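Local coordinates for DUF3863 domain-containing protein (Parabacteroides distasonis, PDB 3LM3), which is of unknown function but probably acts as a glycoside hydrolase or a carbohydrate deacetylase, at residues R30-V36 against P110-P114; S146-L152 against V168-I173; E266-D271 against T310-W314; A283-E287 against A302-W306; I412-N416 against L432-D436. Residue numbers count along the deposited sequence, not the author numbering.

Four of the five contacts form one connected body, consistent with the beta/alpha barrel of glycoside hydrolases and deacetylases. Contact 1 joins two loops that follow strands 21-29 and 105-108. It touches contact 2 (Tyr112 O to Phe151 N, 2.9 Å) and contact 4 (Tyr112 OH to Glu287 OE2, 2.6 Å). Contacts 2 and 4 meet across the interior, where Met148 CE lies 3.8 Å from Ile285 CD1. Contact 3 shares helix 296-313 with contact 4 and is tied to it by Glu266 OE2 and Trp306 NE1, 2.8 Å apart. Contact 5 stands apart, its nearest atoms about 10 Å from contact 2 and its Ile415 side chain about 10 Å from a bound di(hydroxyethyl)ether.

Contact 1: R30-V36 against P110-P114; sequences RTTPWEV and PGYFP
Two irregular loops meet through an aromatic cluster of Trp34, Tyr112 and Phe113 (all chi1 m); the nearest CA pair is Val36 and Gly111, 4.3 Å apart. Arg30 (chi1 p, then extended) brings NH1 to 2.9 Å from Tyr112 OH, while its NE forms a salt bridge with Glu47 and Tyr112 OH bonds to Glu287. Pro33 O lies 3.4 Å from Tyr112 CE2. Trp34 offers the face of its five-membered ring to the edge of Phe113 (centroids 5.1 Å, planes 85°). Glu35 turns away and binds its own loop: Glu35 OE2 accepts from Thr31 N (2.8 Å), OE1 from Thr31 OG1 (2.7 Å). Glu35 O takes a CA-H contact from Gly111 CA at 3.6 Å; with phi 69° (74° at Tyr112) and no space for a CB beside Val36 N, glycine suits that position. Val36 CA approaches Pro110 O (3.3 Å). The loops lead from parallel strands 21-29 and 105-108 toward helices 53-64 and 114-117, consistent with a beta/alpha barrel.

Contact 2: S146-L152 against V168-I173; sequences SIMGGFL and VAHAVI
Strands 146-148 and 168-172 run parallel, their axes 4.6 Å apart at 17°, as the two strands of a beta-alpha-beta unit whose crossover is helix 154-163. Met148 pairs with His170 (CA-CA 4.8 Å); the nearest CA pairs before it are Ser146 with Val168 and Ile147 with Ala169, and after it Gly150 with Ala171 (4.5 Å), so the turn skips Gly149. Between the strands the sound bond is His170 N to Ile147 O (2.9 Å); Ile147 N to Val168 O (3.4 Å) is weak. Beyond Met148 the chain curls around His170 O, which accepts a second sound bond from Gly150 N at 2.9 Å and a weak one from Gly149 N at 2.8 Å. Glycines fit this turn: a CB on Gly149 would collide with Leu152 CG, and Gly150 has phi 71°. His170 buries the largest area here, with selenomethionine Met148 folded back (m, m, m) to set CE 3.8 Å from His170 CB. One bump is Leu152 (m, t), with CB 3.9 Å from Ala171 CB and CD1 4.1 Å from Ala169 CB; the small alanines make the hollow, which Leu157 also lines. Ile173 CG1 lies 4.1 Å from the bare Gly150 CA. With all these residues buried, the chemistry implies a core held by backbone bonds and apolar fit, in which His170 ND1 is satisfied by Leu215 O.

Contact 3: E266-D271 against T310-W314; sequences EAIHFD and TKERW
This is a helix-to-helix contact on the outside of what is consistent with a beta/alpha barrel: helix 255-277 receives the C-terminal end of helix 296-313, with Trp314 as the central side chain. Trp314 (chi1 m), the first residue after the helix to leave helical geometry (phi/psi -130/77), lies on Phe270 and Ala267. Phe270 CB (chi1 m) sits over the five-membered ring of Trp314, 3.5 Å from its centroid (CH-pi), and the Phe270 edge points to the face of the six-membered ring (centroids 5.2 Å, planes 75°). The small Ala267 brings Ala267 CB to 3.8 Å from Trp314 CZ2. CA atoms stay 7.5 Å apart for Phe270 and Trp314, and Glu266 OE1 lies 2.7 Å from Thr310 OG1. Asp271, at a pi-type turn (268-271), accepts through both carboxylate oxygens. Extended Arg313 (t, t, t) brings NH2 to Asp271 OD2 in a salt bridge (2.9 Å), and water 1 links Asp271 OD1 (2.8 Å) to Arg313 NE (2.9 Å). Trp314 NE1 donates to Asp271 OD1 at 2.9 Å, 166° at the hydrogen.

Contact 4: A283-E287 against A302-W306; sequences ANIWE and AMKMW
Trp286 reaches from strand 280-287 across the flank of helix 296-313 and overlaps selenomethionine Met303, in strand-against-helix packing consistent with a beta/alpha barrel. The two segments run nearly antiparallel, 164° between their directions, with axes 12.3 Å apart; that gap is wide enough for large side chains, and two tryptophans fill much of it. Asn284 and Trp286, two residues apart in the extended strand, both point at the helix, whereas Ala283 and Ile285 point away. Trp286 (chi1 m) has Met303 over one face: Met303 SE stands 4.3 Å from the centroid of the six-membered ring, only 4° off its normal, a Met-aromatic contact, and Met303 CE adds a CH-pi contact at 3.8 Å to the same centroid. The ring tip meets the helix where Ala302 is small, Trp286 CH2 lying 3.9 Å from Ala302 CB. One turn on, Trp306 (chi1 t) runs nearly parallel to Trp286: the Trp286 five-membered and Trp306 six-membered rings lie at 13°, centroids 5.1 Å apart, but slid so that they barely overlap. Trp306 NE1 bonds to Glu266, and Asn284 ND2 to Val244 O. That amide nitrogen also lies over the face of Trp306, with Asn284 ND2 3.5 Å from Trp306 CZ2.

Contact 5: I412-N416 against L432-D436; sequences INKIN and LEKED
One lysine faces three carboxylates here: Lys414 NZ forms salt bridges with Asp436 OD2 (2.8 Å), Glu435 OE2 (3.3 Å, weak as a hydrogen bond) and Glu433 OE2 (3.6 Å). The contact belongs to the C-terminal DUF3864 region and joins the irregular loop 412-416, which follows strand 383-389, an edge strand of a four-stranded antiparallel sheet, to the start of helix 434-443, with Glu433 at the N-cap position. The backbones stay well apart, the closest CA pair being Lys414 and Asp436 at 9.1 Å, so long side chains must bridge the gap. Lys414 does so in a bent m, m, t, p conformation, from a backbone at phi/psi -69/-65 whose Lys414 N is held by Asn413 OD1 (2.8 Å). Beside the charges, Ile415 (m, t) sets CD1 3.7 Å from Leu432 CD2, a small apolar patch; the Ile415 backbone bonds to Phe387. Acidic residues suit a helix start, where the first-turn NH groups lack acceptors within the helix and the dipole's positive end lies. Asp436 OD1 also makes a salt bridge with Arg389, so the chemistry implies a shared ionic network in which two basic groups partly offset the clustered acids and tie the helix start to loop and sheet.

Contact 1: R30-V36 against P110-P114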
# COMPACT_ATOMS: atom_id res chain seq x y z
N ARG A 30 15.91 8.37 -2.26
CA ARG A 30 16.62 7.99 -1.03
C ARG A 30 18.12 8.05 -1.26
O ARG A 30 18.55 8.25 -2.39
CB ARG A 30 16.18 6.58 -0.59
CG ARG A 30 16.56 5.47 -1.54
CD ARG A 30 15.67 4.26 -1.41
NE ARG A 30 16.27 3.11 -2.05
CZ ARG A 30 15.66 1.93 -2.17
NH1 ARG A 30 14.41 1.77 -1.77
NH2 ARG A 30 16.36 0.91 -2.71
N THR A 31 18.92 7.89 -0.20
CA THR A 31 20.38 7.78 -0.30
C THR A 31 20.85 6.37 0.01
O THR A 31 21.95 5.99 -0.38
CB THR A 31 21.15 8.78 0.59
OG1 THR A 31 21.32 8.28 1.93
CG2 THR A 31 20.54 10.20 0.57
N THR A 32 20.05 5.60 0.73
CA THR A 32 20.29 4.18 1.04
C THR A 32 18.91 3.52 1.13
O THR A 32 17.89 4.24 1.23
CB THR A 32 21.06 3.98 2.37
OG1 THR A 32 20.21 4.36 3.47
CG2 THR A 32 22.35 4.77 2.44
N PRO A 33 18.81 2.18 1.07
CA PRO A 33 17.50 1.60 0.87
C PRO A 33 16.49 1.72 1.99
O PRO A 33 15.31 1.91 1.72
CB PRO A 33 17.78 0.12 0.57
CG PRO A 33 19.13 0.12 -0.01
CD PRO A 33 19.87 1.21 0.73
N TRP A 34 16.95 1.59 3.24
CA TRP A 34 16.04 1.46 4.39
C TRP A 34 16.44 2.45 5.49
O TRP A 34 16.71 2.07 6.65
CB TRP A 34 16.08 0.03 4.95
CG TRP A 34 15.64 -1.07 4.01
CD1 TRP A 34 14.88 -0.96 2.90
CD2 TRP A 34 15.94 -2.48 4.15
NE1 TRP A 34 14.68 -2.21 2.32
CE2 TRP A 34 15.31 -3.15 3.07
CE3 TRP A 34 16.66 -3.22 5.08
CZ2 TRP A 34 15.40 -4.54 2.90
CZ3 TRP A 34 16.75 -4.61 4.90
CH2 TRP A 34 16.12 -5.24 3.82
N GLU A 35 16.52 3.71 5.12
CA GLU A 35 16.96 4.75 6.06
C GLU A 35 15.71 5.38 6.70
O GLU A 35 15.10 6.32 6.19
CB GLU A 35 17.93 5.75 5.46
CG GLU A 35 17.45 6.41 4.14
CD GLU A 35 18.51 7.20 3.42
OE1 GLU A 35 19.72 7.13 3.80
OE2 GLU A 35 18.13 7.93 2.49
N VAL A 36 15.35 4.83 7.86
CA VAL A 36 14.18 5.30 8.60
C VAL A 36 14.45 6.58 9.35
O VAL A 36 13.51 7.29 9.73
CB VAL A 36 13.71 4.22 9.59
CG1 VAL A 36 13.22 2.94 8.85
CG2 VAL A 36 14.75 3.85 10.63
N PRO A 110 9.87 7.84 5.07
CA PRO A 110 10.92 7.47 6.04
C PRO A 110 11.35 6.00 5.99
O PRO A 110 11.32 5.30 7.00
CB PRO A 110 10.27 7.82 7.39
CG PRO A 110 8.84 7.75 7.15
CD PRO A 110 8.66 8.28 5.76
N GLY A 111 11.77 5.52 4.82
CA GLY A 111 12.54 4.26 4.76
C GLY A 111 11.80 2.98 5.09
O GLY A 111 12.41 2.01 5.54
N TYR A 112 10.50 3.00 4.85
CA TYR A 112 9.56 1.88 4.95
C TYR A 112 9.19 1.42 6.35
O TYR A 112 8.03 1.08 6.59
CB TYR A 112 10.06 0.64 4.19
CG TYR A 112 10.43 0.79 2.74
CD1 TYR A 112 9.49 0.76 1.74
CD2 TYR A 112 11.76 0.92 2.37
CE1 TYR A 112 9.89 0.84 0.37
CE2 TYR A 112 12.15 0.99 1.04
CZ TYR A 112 11.22 0.92 0.07
OH TYR A 112 11.64 0.94 -1.25
N PHE A 113 10.17 1.39 7.25
CA PHE A 113 10.05 0.70 8.54
C PHE A 113 10.17 1.58 9.79
O PHE A 113 10.63 1.11 10.83
CB PHE A 113 11.12 -0.41 8.60
CG PHE A 113 11.13 -1.32 7.42
CD1 PHE A 113 10.02 -2.10 7.11
CD2 PHE A 113 12.24 -1.37 6.58
CE1 PHE A 113 10.04 -2.92 5.97
CE2 PHE A 113 12.27 -2.20 5.48
CZ PHE A 113 11.17 -2.96 5.18
N PRO A 114 9.73 2.86 9.75
CA PRO A 114 10.12 3.70 10.89
C PRO A 114 9.58 3.26 12.25
O PRO A 114 10.34 3.30 13.25
CB PRO A 114 9.59 5.09 10.49
CG PRO A 114 8.54 4.84 9.55
CD PRO A 114 8.95 3.62 8.77

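Contact 2: S146-L152 against V168-I173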
# COMPACT_ATOMS: atom_id res chain seq x y z
N SER A 146 -0.44 13.84 2.21
CA SER A 146 -0.17 12.51 2.79
C SER A 146 1.27 12.44 3.25
O SER A 146 2.08 13.33 2.88
CB SER A 146 -0.41 11.41 1.74
OG SER A 146 0.57 11.44 0.72
N ILE A 147 1.57 11.41 4.04
CA ILE A 147 2.92 10.96 4.35
C ILE A 147 3.03 9.51 3.87
O ILE A 147 2.10 8.72 4.07
CB ILE A 147 3.19 11.01 5.87
CG1 ILE A 147 3.15 12.46 6.35
CG2 ILE A 147 4.53 10.34 6.27
CD1 ILE A 147 4.39 13.34 5.99
N MSE A 148 4.17 9.15 3.28
CA MSE A 148 4.42 7.79 2.79
C MSE A 148 5.15 7.01 3.87
O MSE A 148 6.37 6.83 3.81
CB MSE A 148 5.24 7.81 1.49
CG MSE A 148 4.56 8.56 0.34
SE MSE A 148 2.77 7.89 -0.18
CE MSE A 148 3.27 6.11 -0.74
N GLY A 149 4.41 6.60 4.89
CA GLY A 149 5.02 6.08 6.10
C GLY A 149 5.41 4.63 6.11
O GLY A 149 6.42 4.26 6.74
N GLY A 150 4.59 3.75 5.53
CA GLY A 150 4.79 2.29 5.69
C GLY A 150 4.43 1.89 7.12
O GLY A 150 3.28 2.02 7.52
N PHE A 151 5.40 1.37 7.86
CA PHE A 151 5.15 1.07 9.25
C PHE A 151 5.00 2.41 10.01
O PHE A 151 6.05 2.86 10.50
CB PHE A 151 6.27 0.15 9.83
CG PHE A 151 6.15 -1.29 9.37
CD1 PHE A 151 6.50 -1.65 8.08
CD2 PHE A 151 5.59 -2.25 10.18
CE1 PHE A 151 6.38 -2.98 7.64
CE2 PHE A 151 5.48 -3.58 9.74
CZ PHE A 151 5.86 -3.93 8.48
N LEU A 152 3.81 2.96 10.13
CA LEU A 152 3.54 3.98 11.17
C LEU A 152 2.73 3.31 12.29
O LEU A 152 2.14 2.24 12.10
CB LEU A 152 2.78 5.19 10.61
CG LEU A 152 3.49 5.98 9.48
CD1 LEU A 152 2.65 7.19 9.02
CD2 LEU A 152 4.90 6.44 9.90
N VAL A 168 -4.18 11.98 5.51
CA VAL A 168 -3.97 10.78 4.73
C VAL A 168 -2.56 10.27 5.03
O VAL A 168 -1.61 11.07 5.13
CB VAL A 168 -4.08 11.06 3.22
CG1 VAL A 168 -3.87 9.76 2.37
CG2 VAL A 168 -5.41 11.73 2.93
N ALA A 169 -2.38 8.95 5.16
CA ALA A 169 -1.05 8.40 5.18
C ALA A 169 -1.04 7.02 4.56
O ALA A 169 -1.96 6.23 4.76
CB ALA A 169 -0.46 8.32 6.61
N HIS A 170 0.03 6.71 3.82
CA HIS A 170 0.32 5.32 3.50
C HIS A 170 0.93 4.74 4.77
O HIS A 170 2.06 5.06 5.12
CB HIS A 170 1.26 5.19 2.30
CG HIS A 170 2.00 3.90 2.25
ND1 HIS A 170 1.39 2.66 2.34
CD2 HIS A 170 3.33 3.66 2.18
CE1 HIS A 170 2.33 1.73 2.33
NE2 HIS A 170 3.52 2.31 2.23
N ALA A 171 0.13 3.93 5.48
CA ALA A 171 0.52 3.27 6.72
C ALA A 171 -0.07 1.85 6.78
O ALA A 171 -0.38 1.32 7.86
CB ALA A 171 0.13 4.14 7.94
N VAL A 172 -0.29 1.25 5.62
CA VAL A 172 -0.77 -0.16 5.45
C VAL A 172 0.25 -0.73 4.47
O VAL A 172 0.36 -0.22 3.42
CB VAL A 172 -2.24 -0.25 4.82
CG1 VAL A 172 -2.60 -1.69 4.32
CG2 VAL A 172 -3.31 0.32 5.72
N ILE A 173 1.04 -1.75 4.84
CA ILE A 173 1.78 -2.56 3.81
C ILE A 173 1.00 -3.85 3.81
O ILE A 173 1.31 -4.82 4.52
CB ILE A 173 3.33 -2.76 3.99
CG1 ILE A 173 4.06 -1.41 4.02
CG2 ILE A 173 3.89 -3.47 2.78
CD1 ILE A 173 5.63 -1.47 3.88

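Contact 3: E266-D271 against T310-W314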
# COMPACT_ATOMS: atom_id res chain seq x y z
N GLU A 266 -4.75 -5.37 -11.48
CA GLU A 266 -5.60 -4.17 -11.58
C GLU A 266 -7.05 -4.50 -11.84
O GLU A 266 -7.95 -3.83 -11.33
CB GLU A 266 -5.08 -3.19 -12.62
CG GLU A 266 -3.75 -2.63 -12.26
CD GLU A 266 -3.37 -1.47 -13.13
OE1 GLU A 266 -3.62 -1.52 -14.38
OE2 GLU A 266 -2.80 -0.50 -12.61
N ALA A 267 -7.30 -5.55 -12.63
CA ALA A 267 -8.67 -5.92 -12.98
C ALA A 267 -9.49 -6.38 -11.76
O ALA A 267 -10.71 -6.25 -11.76
CB ALA A 267 -8.69 -6.98 -14.08
N ILE A 268 -8.83 -6.88 -10.72
CA ILE A 268 -9.53 -7.18 -9.47
C ILE A 268 -10.31 -5.96 -8.99
O ILE A 268 -11.44 -6.05 -8.46
CB ILE A 268 -8.53 -7.61 -8.37
CG1 ILE A 268 -7.75 -8.85 -8.79
CG2 ILE A 268 -9.22 -7.81 -6.98
CD1 ILE A 268 -6.57 -9.18 -7.80
N HIS A 269 -9.70 -4.80 -9.18
CA HIS A 269 -10.22 -3.51 -8.73
C HIS A 269 -11.04 -2.78 -9.76
O HIS A 269 -12.05 -2.16 -9.43
CB HIS A 269 -9.02 -2.67 -8.28
CG HIS A 269 -8.31 -3.32 -7.15
ND1 HIS A 269 -8.75 -3.18 -5.85
CD2 HIS A 269 -7.36 -4.27 -7.13
CE1 HIS A 269 -8.05 -3.97 -5.07
NE2 HIS A 269 -7.20 -4.65 -5.82
N PHE A 270 -10.59 -2.81 -11.00
CA PHE A 270 -11.19 -1.98 -12.04
C PHE A 270 -12.29 -2.66 -12.84
O PHE A 270 -13.04 -1.98 -13.54
CB PHE A 270 -10.08 -1.48 -12.97
CG PHE A 270 -9.10 -0.50 -12.33
CD1 PHE A 270 -9.34 0.11 -11.11
CD2 PHE A 270 -7.95 -0.12 -13.04
CE1 PHE A 270 -8.44 1.03 -10.58
CE2 PHE A 270 -7.05 0.80 -12.50
CZ PHE A 270 -7.32 1.38 -11.27
N ASP A 271 -12.44 -3.98 -12.69
CA ASP A 271 -13.58 -4.71 -13.25
C ASP A 271 -14.56 -5.02 -12.10
O ASP A 271 -15.38 -4.16 -11.74
CB ASP A 271 -13.09 -5.94 -14.01
CG ASP A 271 -12.45 -5.60 -15.36
OD1 ASP A 271 -12.70 -4.51 -15.92
OD2 ASP A 271 -11.69 -6.49 -15.86
N THR A 310 -3.05 0.35 -18.74
CA THR A 310 -4.14 0.73 -17.86
C THR A 310 -5.10 1.67 -18.57
O THR A 310 -6.30 1.47 -18.52
CB THR A 310 -3.57 1.37 -16.58
OG1 THR A 310 -2.67 0.46 -15.93
CG2 THR A 310 -4.69 1.73 -15.60
N LYS A 311 -4.58 2.71 -19.22
CA LYS A 311 -5.43 3.68 -19.92
C LYS A 311 -6.14 3.07 -21.12
O LYS A 311 -7.25 3.47 -21.47
CB LYS A 311 -4.63 4.92 -20.33
CG LYS A 311 -4.10 5.76 -19.19
CD LYS A 311 -5.15 6.47 -18.35
CE LYS A 311 -5.77 7.64 -19.01
NZ LYS A 311 -6.57 8.41 -18.01
N GLU A 312 -5.51 2.11 -21.78
CA GLU A 312 -6.15 1.47 -22.93
C GLU A 312 -7.39 0.70 -22.50
O GLU A 312 -8.46 0.81 -23.13
CB GLU A 312 -5.17 0.54 -23.63
CG GLU A 312 -5.74 -0.21 -24.81
CD GLU A 312 -4.67 -1.02 -25.50
OE1 GLU A 312 -3.80 -0.41 -26.17
OE2 GLU A 312 -4.67 -2.26 -25.35
N ARG A 313 -7.28 -0.05 -21.41
CA ARG A 313 -8.37 -0.91 -20.97
C ARG A 313 -9.43 -0.17 -20.16
O ARG A 313 -10.61 -0.50 -20.24
CB ARG A 313 -7.77 -2.08 -20.20
CG ARG A 313 -8.77 -3.09 -19.75
CD ARG A 313 -8.07 -4.36 -19.36
NE ARG A 313 -8.96 -5.31 -18.70
CZ ARG A 313 -8.57 -6.46 -18.16
NH1 ARG A 313 -7.30 -6.87 -18.27
NH2 ARG A 313 -9.44 -7.22 -17.50
N TRP A 314 -8.99 0.81 -19.37
CA TRP A 314 -9.84 1.59 -18.48
C TRP A 314 -9.56 3.08 -18.73
O TRP A 314 -8.82 3.72 -17.99
CB TRP A 314 -9.58 1.20 -17.02
CG TRP A 314 -9.85 -0.25 -16.69
CD1 TRP A 314 -11.07 -0.88 -16.56
CD2 TRP A 314 -8.86 -1.26 -16.46
NE1 TRP A 314 -10.89 -2.21 -16.27
CE2 TRP A 314 -9.55 -2.47 -16.19
CE3 TRP A 314 -7.46 -1.27 -16.44
CZ2 TRP A 314 -8.87 -3.66 -15.89
CZ3 TRP A 314 -6.79 -2.45 -16.15
CH2 TRP A 314 -7.50 -3.63 -15.87
O HOH W 1 -11.78 -4.76 -18.55

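Contact 4: A283-E287 against A302-W306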
# COMPACT_ATOMS: atom_id res chain seq x y z
N ALA A 283 -2.81 1.03 -5.90
CA ALA A 283 -1.67 1.74 -5.32
C ALA A 283 -0.37 1.15 -5.80
O ALA A 283 -0.25 -0.07 -5.98
CB ALA A 283 -1.71 1.64 -3.80
N ASN A 284 0.65 1.98 -6.03
CA ASN A 284 1.95 1.43 -6.43
C ASN A 284 3.05 2.38 -6.01
O ASN A 284 2.85 3.58 -5.89
CB ASN A 284 1.98 1.18 -7.93
CG ASN A 284 2.85 0.00 -8.35
OD1 ASN A 284 3.58 -0.59 -7.56
ND2 ASN A 284 2.75 -0.35 -9.65
N ILE A 285 4.21 1.80 -5.74
CA ILE A 285 5.42 2.53 -5.33
C ILE A 285 6.57 2.00 -6.18
O ILE A 285 6.82 0.80 -6.19
CB ILE A 285 5.73 2.39 -3.84
CG1 ILE A 285 4.59 2.98 -3.00
CG2 ILE A 285 7.09 3.08 -3.51
CD1 ILE A 285 4.66 2.65 -1.50
N TRP A 286 7.22 2.88 -6.91
CA TRP A 286 8.41 2.58 -7.72
C TRP A 286 9.57 3.38 -7.18
O TRP A 286 9.54 4.62 -7.13
CB TRP A 286 8.21 2.98 -9.18
CG TRP A 286 7.23 2.17 -9.98
CD1 TRP A 286 5.98 1.75 -9.58
CD2 TRP A 286 7.41 1.64 -11.30
NE1 TRP A 286 5.39 1.03 -10.58
CE2 TRP A 286 6.25 0.94 -11.64
CE3 TRP A 286 8.47 1.64 -12.21
CZ2 TRP A 286 6.09 0.31 -12.87
CZ3 TRP A 286 8.29 1.04 -13.43
CH2 TRP A 286 7.13 0.37 -13.74
N GLU A 287 10.65 2.71 -6.80
CA GLU A 287 11.82 3.42 -6.33
C GLU A 287 12.62 3.94 -7.51
O GLU A 287 12.87 3.20 -8.47
CB GLU A 287 12.67 2.50 -5.49
CG GLU A 287 12.00 1.97 -4.22
CD GLU A 287 11.01 0.83 -4.43
OE1 GLU A 287 10.93 0.21 -5.52
OE2 GLU A 287 10.34 0.47 -3.44
N ALA A 302 8.82 -0.45 -18.83
CA ALA A 302 7.84 -1.03 -17.94
C ALA A 302 6.82 0.01 -17.47
O ALA A 302 5.60 -0.25 -17.42
CB ALA A 302 8.55 -1.69 -16.73
N MSE A 303 7.31 1.20 -17.11
CA MSE A 303 6.42 2.26 -16.65
C MSE A 303 5.46 2.66 -17.76
O MSE A 303 4.27 2.80 -17.53
CB MSE A 303 7.26 3.47 -16.24
CG MSE A 303 6.46 4.71 -15.86
SE MSE A 303 5.42 4.52 -14.22
CE MSE A 303 6.85 4.78 -12.93
N LYS A 304 5.98 2.87 -18.97
CA LYS A 304 5.15 3.22 -20.12
C LYS A 304 4.09 2.14 -20.37
O LYS A 304 2.93 2.44 -20.66
CB LYS A 304 6.01 3.42 -21.38
CG LYS A 304 6.95 4.61 -21.35
CD LYS A 304 7.85 4.66 -22.61
CE LYS A 304 8.87 5.80 -22.55
NZ LYS A 304 9.82 5.78 -23.71
N MSE A 305 4.50 0.88 -20.29
CA MSE A 305 3.61 -0.22 -20.56
C MSE A 305 2.46 -0.26 -19.54
O MSE A 305 1.27 -0.41 -19.89
CB MSE A 305 4.42 -1.52 -20.51
CG MSE A 305 3.80 -2.63 -21.23
SE MSE A 305 4.95 -4.17 -21.25
CE MSE A 305 5.96 -3.73 -22.86
N TRP A 306 2.83 -0.11 -18.27
CA TRP A 306 1.88 -0.12 -17.19
C TRP A 306 0.83 0.97 -17.38
O TRP A 306 -0.39 0.72 -17.35
CB TRP A 306 2.62 0.05 -15.85
CG TRP A 306 1.66 0.20 -14.67
CD1 TRP A 306 0.49 -0.50 -14.42
CD2 TRP A 306 1.83 1.10 -13.58
NE1 TRP A 306 -0.06 -0.07 -13.26
CE2 TRP A 306 0.72 0.93 -12.72
CE3 TRP A 306 2.79 2.07 -13.27
CZ2 TRP A 306 0.57 1.67 -11.54
CZ3 TRP A 306 2.63 2.80 -12.11
CH2 TRP A 306 1.52 2.62 -11.28

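Contact 5: I412-N416 against L432-D436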
# COMPACT_ATOMS: atom_id res chain seq x y z
N ILE A 412 -3.55 -10.25 14.50
CA ILE A 412 -3.92 -11.64 14.24
C ILE A 412 -4.68 -12.16 15.45
O ILE A 412 -4.26 -11.90 16.61
CB ILE A 412 -2.63 -12.48 14.01
CG1 ILE A 412 -1.98 -12.09 12.69
CG2 ILE A 412 -2.90 -13.99 13.99
CD1 ILE A 412 -0.60 -12.72 12.42
N ASN A 413 -5.79 -12.83 15.21
CA ASN A 413 -6.50 -13.46 16.31
C ASN A 413 -7.03 -14.82 15.84
O ASN A 413 -6.29 -15.79 15.93
CB ASN A 413 -7.54 -12.53 16.96
CG ASN A 413 -8.36 -11.73 15.97
OD1 ASN A 413 -9.14 -12.29 15.20
ND2 ASN A 413 -8.26 -10.41 16.05
N LYS A 414 -8.23 -14.91 15.26
CA LYS A 414 -8.85 -16.24 15.05
C LYS A 414 -8.14 -17.11 13.99
O LYS A 414 -7.59 -18.17 14.30
CB LYS A 414 -10.34 -16.10 14.73
CG LYS A 414 -11.16 -15.33 15.79
CD LYS A 414 -10.87 -15.82 17.23
CE LYS A 414 -11.99 -15.45 18.24
NZ LYS A 414 -13.20 -16.35 18.17
N ILE A 415 -8.16 -16.67 12.73
CA ILE A 415 -7.54 -17.39 11.62
C ILE A 415 -6.83 -16.36 10.74
O ILE A 415 -7.43 -15.36 10.34
CB ILE A 415 -8.60 -18.15 10.76
CG1 ILE A 415 -9.38 -19.15 11.65
CG2 ILE A 415 -7.98 -18.90 9.58
CD1 ILE A 415 -10.44 -19.95 10.91
N ASN A 416 -5.56 -16.64 10.41
CA ASN A 416 -4.78 -15.73 9.57
C ASN A 416 -4.27 -16.45 8.33
O ASN A 416 -3.76 -17.57 8.42
CB ASN A 416 -3.63 -15.11 10.36
CG ASN A 416 -2.64 -14.40 9.48
OD1 ASN A 416 -1.68 -15.03 9.01
ND2 ASN A 416 -2.92 -13.13 9.16
N LEU A 432 -16.64 -22.53 12.39
CA LEU A 432 -16.34 -21.41 13.28
C LEU A 432 -17.23 -21.44 14.51
O LEU A 432 -18.33 -21.96 14.49
CB LEU A 432 -16.49 -20.07 12.56
CG LEU A 432 -15.62 -19.88 11.32
CD1 LEU A 432 -15.88 -18.50 10.76
CD2 LEU A 432 -14.11 -20.09 11.61
N GLU A 433 -16.73 -20.87 15.59
CA GLU A 433 -17.51 -20.72 16.82
C GLU A 433 -18.79 -19.91 16.57
O GLU A 433 -18.82 -19.03 15.71
CB GLU A 433 -16.68 -20.05 17.91
CG GLU A 433 -15.38 -20.78 18.25
CD GLU A 433 -14.48 -19.97 19.18
OE1 GLU A 433 -15.00 -19.47 20.20
OE2 GLU A 433 -13.27 -19.84 18.88
N LYS A 434 -19.83 -20.17 17.35
CA LYS A 434 -21.15 -19.58 17.09
C LYS A 434 -21.11 -18.05 17.01
O LYS A 434 -21.79 -17.42 16.18
CB LYS A 434 -22.15 -20.03 18.18
CG LYS A 434 -23.59 -19.49 18.04
CD LYS A 434 -24.18 -19.71 16.65
CE LYS A 434 -25.68 -19.41 16.62
NZ LYS A 434 -26.12 -18.20 17.37
N GLU A 435 -20.29 -17.47 17.87
CA GLU A 435 -20.20 -16.02 18.03
C GLU A 435 -19.59 -15.42 16.79
O GLU A 435 -19.93 -14.29 16.41
CB GLU A 435 -19.33 -15.65 19.23
CG GLU A 435 -17.91 -16.24 19.24
CD GLU A 435 -17.02 -15.66 20.33
OE1 GLU A 435 -17.55 -15.20 21.37
OE2 GLU A 435 -15.77 -15.67 20.15
N ASP A 436 -18.66 -16.17 16.19
CA ASP A 436 -17.97 -15.74 14.97
C ASP A 436 -18.93 -15.85 13.81
O ASP A 436 -19.04 -14.93 13.01
CB ASP A 436 -16.71 -16.57 14.75
CG ASP A 436 -15.64 -16.27 15.77
OD1 ASP A 436 -15.67 -15.18 16.38
OD2 ASP A 436 -14.69 -17.09 15.90